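Local structure of 2,5-dihydroxypyridine 5,6-dioxygenase (Pseudomonas putida KT2440, 7CUP) at residues S192-T197 with M288-R293. The protein catalyses the iron-dependent, dioxygenolytic ring cleavage of 2,5-dihydroxypyridine between carbons 5 and 6 to N-formylmaleamate in aerobic nicotinate degradation. Residues are numbered along the deposited sequence; the frame is centred on the assembly and turned at random.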
ATOM      1  N   SER A 192       0.185   6.914  31.146  1.00 22.89           N
ATOM      2  CA  SER A 192       0.139   8.057  32.093  1.00 22.74           C
ATOM      3  C   SER A 192       0.588   7.577  33.477  1.00 24.23           C
ATOM      4  O   SER A 192       1.580   6.826  33.542  1.00 20.68           O
ATOM      5  CB  SER A 192      -1.218   8.738  32.077  1.00 23.38           C
ATOM      6  OG  SER A 192      -2.283   7.849  32.421  1.00 22.13           O
ATOM      7  N   GLY A 193      -0.082   8.018  34.549  1.00 23.77           N
ATOM      8  CA  GLY A 193       0.410   7.800  35.922  1.00 23.67           C
ATOM      9  C   GLY A 193       0.730   9.109  36.620  1.00 23.77           C
ATOM     10  O   GLY A 193       1.859   9.249  37.082  1.00 25.52           O
ATOM     11  N   PHE A 194      -0.228  10.037  36.715  1.00 25.08           N
ATOM     12  CA  PHE A 194      -0.054  11.347  37.401  1.00 26.13           C
ATOM     13  C   PHE A 194      -1.417  11.963  37.723  1.00 27.54           C
ATOM     14  O   PHE A 194      -2.487  11.368  37.432  1.00 23.89           O
ATOM     15  CB  PHE A 194       0.824  12.274  36.551  1.00 26.98           C
ATOM     16  CG  PHE A 194       0.269  12.645  35.201  1.00 24.72           C
ATOM     17  CD1 PHE A 194       0.355  11.762  34.124  1.00 26.78           C
ATOM     18  CD2 PHE A 194      -0.275  13.901  34.978  1.00 25.68           C
ATOM     19  CE1 PHE A 194      -0.145  12.118  32.874  1.00 24.69           C
ATOM     20  CE2 PHE A 194      -0.744  14.267  33.715  1.00 27.02           C
ATOM     21  CZ  PHE A 194      -0.693  13.366  32.672  1.00 24.55           C
ATOM     22  N   LEU A 195      -1.393  13.149  38.320  1.00 26.93           N
ATOM     23  CA  LEU A 195      -2.619  13.827  38.792  1.00 28.06           C
ATOM     24  C   LEU A 195      -2.355  15.333  38.873  1.00 27.35           C
ATOM     25  O   LEU A 195      -1.181  15.748  38.917  1.00 27.39           O
ATOM     26  CB  LEU A 195      -3.069  13.202  40.125  1.00 27.75           C
ATOM     27  CG  LEU A 195      -2.454  13.763  41.419  1.00 28.22           C
ATOM     28  CD1 LEU A 195      -3.286  13.365  42.637  1.00 26.39           C
ATOM     29  CD2 LEU A 195      -1.022  13.275  41.576  1.00 26.38           C
ATOM     30  N   PHE A 196      -3.432  16.114  38.850  1.00 26.13           N
ATOM     31  CA  PHE A 196      -3.386  17.587  38.823  1.00 30.39           C
ATOM     32  C   PHE A 196      -4.742  18.164  39.259  1.00 32.31           C
ATOM     33  O   PHE A 196      -5.746  17.423  39.269  1.00 32.18           O
ATOM     34  CB  PHE A 196      -3.016  18.053  37.414  1.00 32.10           C
ATOM     35  CG  PHE A 196      -3.838  17.420  36.317  1.00 29.64           C
ATOM     36  CD1 PHE A 196      -5.025  18.001  35.892  1.00 32.56           C
ATOM     37  CD2 PHE A 196      -3.420  16.249  35.710  1.00 29.02           C
ATOM     38  CE1 PHE A 196      -5.775  17.425  34.879  1.00 33.38           C
ATOM     39  CE2 PHE A 196      -4.175  15.666  34.702  1.00 32.24           C
ATOM     40  CZ  PHE A 196      -5.357  16.244  34.296  1.00 33.86           C
ATOM     41  N   THR A 197      -4.725  19.437  39.659  1.00 34.73           N
ATOM     42  CA  THR A 197      -5.902  20.325  39.822  1.00 35.62           C
ATOM     43  C   THR A 197      -5.676  21.601  39.029  1.00 36.34           C
ATOM     44  O   THR A 197      -4.741  21.641  38.210  1.00 33.07           O
ATOM     45  CB  THR A 197      -6.149  20.834  41.254  1.00 37.55           C
ATOM     46  OG1 THR A 197      -5.364  20.155  42.234  1.00 43.08           O
ATOM     47  CG2 THR A 197      -7.617  20.765  41.594  1.00 32.49           C
ATOM     48  N   MET A 288       3.762  12.840  21.792  1.00 25.54           N
ATOM     49  CA  MET A 288       3.561  14.072  22.595  1.00 25.79           C
ATOM     50  C   MET A 288       4.444  14.063  23.860  1.00 25.56           C
ATOM     51  O   MET A 288       4.457  15.057  24.585  1.00 26.70           O
ATOM     52  CB  MET A 288       2.085  14.181  22.950  1.00 30.17           C
ATOM     53  CG  MET A 288       1.617  13.157  23.969  1.00 34.57           C
ATOM     54  SD  MET A 288      -0.129  13.448  24.372  1.00 42.34           S
ATOM     55  CE  MET A 288      -0.782  13.573  22.709  1.00 40.40           C
ATOM     56  N   CYS A 289       5.231  13.020  24.084  1.00 25.58           N
ATOM     57  CA  CYS A 289       6.190  12.898  25.213  1.00 24.06           C
ATOM     58  C   CYS A 289       5.400  12.871  26.531  1.00 25.64           C
ATOM     59  O   CYS A 289       5.471  13.814  27.377  1.00 24.28           O
ATOM     60  CB  CYS A 289       7.279  13.972  25.202  1.00 26.88           C
ATOM     61  SG  CYS A 289       8.654  13.529  26.310  1.00 30.37           S
ATOM     62  N   MET A 290       4.712  11.759  26.736  1.00 22.92           N
ATOM     63  CA  MET A 290       4.090  11.433  28.044  1.00 23.31           C
ATOM     64  C   MET A 290       5.161  11.172  29.101  1.00 21.52           C
ATOM     65  O   MET A 290       4.847  11.416  30.267  1.00 23.57           O
ATOM     66  CB  MET A 290       3.143  10.242  27.915  1.00 20.78           C
ATOM     67  CG  MET A 290       1.882  10.591  27.167  1.00 19.71           C
ATOM     68  SD  MET A 290       1.035  12.072  27.811  1.00 23.25           S
ATOM     69  CE  MET A 290       0.606  11.528  29.455  1.00 19.70           C
ATOM     70  N   ASP A 291       6.375  10.764  28.715  1.00 21.23           N
ATOM     71  CA  ASP A 291       7.504  10.584  29.661  1.00 20.96           C
ATOM     72  C   ASP A 291       7.738  11.888  30.437  1.00 22.99           C
ATOM     73  O   ASP A 291       7.928  11.823  31.657  1.00 23.18           O
ATOM     74  CB  ASP A 291       8.759  10.153  28.917  1.00 21.45           C
ATOM     75  CG  ASP A 291       8.830   8.667  28.656  1.00 22.62           C
ATOM     76  OD1 ASP A 291       9.246   7.931  29.586  1.00 22.96           O
ATOM     77  OD2 ASP A 291       8.496   8.250  27.531  1.00 24.71           O
ATOM     78  N   ALA A 292       7.761  13.029  29.734  1.00 22.85           N
ATOM     79  CA  ALA A 292       8.032  14.359  30.300  1.00 22.69           C
ATOM     80  C   ALA A 292       6.879  14.730  31.227  1.00 24.06           C
ATOM     81  O   ALA A 292       7.149  15.324  32.266  1.00 25.66           O
ATOM     82  CB  ALA A 292       8.210  15.379  29.192  1.00 23.79           C
ATOM     83  N   ARG A 293       5.631  14.412  30.864  1.00 23.45           N
ATOM     84  CA  ARG A 293       4.479  14.803  31.719  1.00 21.66           C
ATOM     85  C   ARG A 293       4.450  13.942  32.989  1.00 20.48           C
ATOM     86  O   ARG A 293       3.982  14.449  34.026  1.00 22.05           O
ATOM     87  CB  ARG A 293       3.145  14.707  30.976  1.00 21.23           C
ATOM     88  CG  ARG A 293       3.005  15.662  29.802  1.00 22.66           C
ATOM     89  CD  ARG A 293       1.658  15.568  29.151  1.00 22.34           C
ATOM     90  NE  ARG A 293       1.557  16.620  28.154  1.00 23.19           N
ATOM     91  CZ  ARG A 293       2.093  16.582  26.938  1.00 26.11           C
ATOM     92  NH1 ARG A 293       2.776  15.512  26.544  1.00 26.55           N
ATOM     93  NH2 ARG A 293       1.937  17.615  26.112  1.00 26.15           N
TER
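The phenyl ring of F194 meets the 288-293 segment in two ways: the carbonyl oxygen of R293 lies over one face, displaced toward the rim, and the methyl of M290 sits at the ring edge, close to its plane. R293 O is 4.3 Å from F194 CG, whereas M290 CE comes within 3.5 Å of F194 CE1, so the methyl forms the tighter of the two contacts. With chi1 at 63°, CG of F194 is held between its backbone N and carbonyl carbon, and the ring reaches toward helix 290-294. The side chain of M290 crosses that of F194 at about a right angle, its chain folded at chi2 and again at chi3, which delivers the methyl both to the ring and to S192 CB, 4.2 Å from M290 CE. No hydrogen bond crosses between the segments; the buried contact rests on van der Waals packing, the methyl-ring pair being its apolar part. R293 adds its CB, 4.4 Å from F194 CZ, and then leads its guanidinium away from the phenylalanine. There R293 NH1 donates to M288 O at 2.6 Å, the carbonyl lying near the guanidinium plane while the nitrogen stands well above the carbonyl plane. NE of the same group forms a salt bridge with the iron ligand D320, so one arginine ties the loop ahead of the helix to the metal site. C289 is the N-cap of this helix, its SG accepting a weak bond from A292 N at 3.6 Å. On the neighbouring strand 175-177, E177 faces both G193 and F194, a G1 beta bulge at the entry to strand 194-197. A bulged strand start is thereby packed against a capped helix whose arginine is a second-shell residue of the non-heme iron centre, where H265, H318 and D320 bind the metal together with S302.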